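Local coordinates for Hcp1 (PDB 6BDC), which probably assembles as hexameric rings into the inner tube of the type VI secretion apparatus and may chaperone the effectors passing through it, at residues L17-D22 with G67-I72. Numbering follows the deposited sequence.
Sequences LNVSYD and GSVKFI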
loop_
_atom_site.group_PDB
_atom_site.type_symbol
_atom_site.label_atom_id
_atom_site.label_comp_id
_atom_site.label_asym_id
_atom_site.label_seq_id
_atom_site.Cartn_x
_atom_site.Cartn_y
_atom_site.Cartn_z
ATOM N N LEU A 17 7.623 16.100 16.475
ATOM C CA LEU A 17 6.573 15.096 16.405
ATOM C C LEU A 17 7.160 13.706 16.190
ATOM O O LEU A 17 6.851 12.777 16.942
ATOM C CB LEU A 17 5.579 15.459 15.299
ATOM C CG LEU A 17 5.094 16.913 15.337
ATOM C CD1 LEU A 17 4.250 17.252 14.109
ATOM C CD2 LEU A 17 4.308 17.222 16.630
ATOM N N ASN A 18 8.015 13.544 15.178
ATOM C CA ASN A 18 8.612 12.253 14.862
ATOM C C ASN A 18 10.116 12.400 14.689
ATOM O O ASN A 18 10.586 13.384 14.111
ATOM C CB ASN A 18 8.024 11.654 13.573
ATOM C CG ASN A 18 6.556 11.299 13.701
ATOM O OD1 ASN A 18 5.943 11.500 14.748
ATOM N ND2 ASN A 18 5.981 10.775 12.624
ATOM N N VAL A 19 10.865 11.419 15.190
ATOM C CA VAL A 19 12.288 11.299 14.907
ATOM C C VAL A 19 12.597 9.852 14.561
ATOM O O VAL A 19 11.880 8.930 14.963
ATOM C CB VAL A 19 13.186 11.750 16.079
ATOM C CG1 VAL A 19 14.308 12.654 15.576
ATOM C CG2 VAL A 19 12.372 12.406 17.175
ATOM N N SER A 20 13.681 9.660 13.811
ATOM C CA SER A 20 14.233 8.336 13.567
ATOM C C SER A 20 15.663 8.486 13.066
ATOM O O SER A 20 16.021 9.480 12.431
ATOM C CB SER A 20 13.383 7.528 12.569
ATOM O OG SER A 20 13.830 7.708 11.238
ATOM N N TYR A 21 16.479 7.484 13.376
ATOM C CA TYR A 21 17.855 7.411 12.906
ATOM C C TYR A 21 18.237 5.943 12.886
ATOM O O TYR A 21 17.950 5.212 13.840
ATOM C CB TYR A 21 18.812 8.217 13.798
ATOM C CG TYR A 21 18.884 7.734 15.230
ATOM C CD1 TYR A 21 17.947 8.142 16.167
ATOM C CD2 TYR A 21 19.889 6.869 15.644
ATOM C CE1 TYR A 21 18.006 7.703 17.480
ATOM C CE2 TYR A 21 19.956 6.422 16.953
ATOM C CZ TYR A 21 19.010 6.844 17.864
ATOM O OH TYR A 21 19.067 6.404 19.166
ATOM N N ASP A 22 18.859 5.505 11.798
ATOM C CA ASP A 22 19.099 4.086 11.620
ATOM C C ASP A 22 20.497 3.859 11.071
ATOM O O ASP A 22 21.049 4.699 10.355
ATOM C CB ASP A 22 18.044 3.445 10.698
ATOM C CG ASP A 22 18.097 3.979 9.288
ATOM O OD1 ASP A 22 18.887 3.446 8.481
ATOM O OD2 ASP A 22 17.339 4.919 8.978
ATOM N N GLY A 67 23.887 19.780 16.997
ATOM C CA GLY A 67 22.632 19.836 17.719
ATOM C C GLY A 67 22.381 18.537 18.448
ATOM O O GLY A 67 23.160 17.583 18.356
ATOM N N SER A 68 21.266 18.515 19.178
ATOM C CA SER A 68 20.894 17.363 19.986
ATOM C C SER A 68 19.393 17.124 19.910
ATOM O O SER A 68 18.599 18.065 19.827
ATOM C CB SER A 68 21.296 17.540 21.456
ATOM O OG SER A 68 20.448 18.473 22.103
ATOM N N VAL A 69 19.019 15.847 19.942
ATOM C CA VAL A 69 17.636 15.419 20.117
ATOM C C VAL A 69 17.514 14.854 21.524
ATOM O O VAL A 69 18.189 13.877 21.867
ATOM C CB VAL A 69 17.226 14.375 19.068
ATOM C CG1 VAL A 69 15.796 13.904 19.312
ATOM C CG2 VAL A 69 17.392 14.936 17.659
ATOM N N LYS A 70 16.657 15.464 22.337
ATOM C CA LYS A 70 16.518 15.112 23.746
ATOM C C LYS A 70 15.143 14.505 23.981
ATOM O O LYS A 70 14.123 15.166 23.762
ATOM C CB LYS A 70 16.716 16.338 24.642
ATOM N N PHE A 71 15.120 13.256 24.437
ATOM C CA PHE A 71 13.883 12.576 24.801
ATOM C C PHE A 71 13.650 12.759 26.295
ATOM O O PHE A 71 14.485 12.357 27.112
ATOM C CB PHE A 71 13.944 11.091 24.448
ATOM C CG PHE A 71 14.420 10.814 23.051
ATOM C CD1 PHE A 71 13.519 10.728 22.002
ATOM C CD2 PHE A 71 15.767 10.631 22.788
ATOM C CE1 PHE A 71 13.955 10.470 20.717
ATOM C CE2 PHE A 71 16.209 10.373 21.506
ATOM C CZ PHE A 71 15.302 10.293 20.469
ATOM N N ILE A 72 12.523 13.368 26.647
ATOM C CA ILE A 72 12.158 13.614 28.037
ATOM C C ILE A 72 11.072 12.624 28.431
ATOM O O ILE A 72 10.125 12.392 27.667
ATOM C CB ILE A 72 11.683 15.063 28.245
#
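Val19 makes the closest approach of 17-22 to segment 67-72, meeting Val69 and Phe71 inside the beta-barrel of the Hcp fold. Just before it, Leu17 and Asn18 both stand opposite Glu45 of strand 41-47, which defines a classic beta bulge. At Val19 the backbones are still 8.5 Å apart (CA to CA with Val69), too far for main-chain pairing, and no hydrogen bond crosses between the segments. The two branches of Val19 divide the work: CG1 lies 4.2 Å from Val69 CG1, a methyl-to-methyl approach, while CG2 comes obliquely to the Phe71 ring, 4.3 Å from CE1. Set perpendicular to its CA-CB-CG plane (chi2 -90°), that ring presents CE1 to the methyl. Ser20 turns its side chain to the other side of the strand, where it packs on Met43 and on Asn96 of a neighbouring subunit. Tyr21 again points toward 67-72, yet approaches less closely: its CE1 is 4.8 Å from Phe71 CZ, and its hydroxyl is hydrogen-bonded to Glu95 of that neighbouring subunit. From Asn18 to Asp22 the strand also pairs antiparallel with a strand of the same neighbour, continuing the sheet across the interface. Hydrocarbon contacts near van der Waals range, all between buried residues, imply that these two segments meet directly through nonpolar packing, while the polar bonding of 17-22 is directed to strand 41-47 and the adjoining subunit.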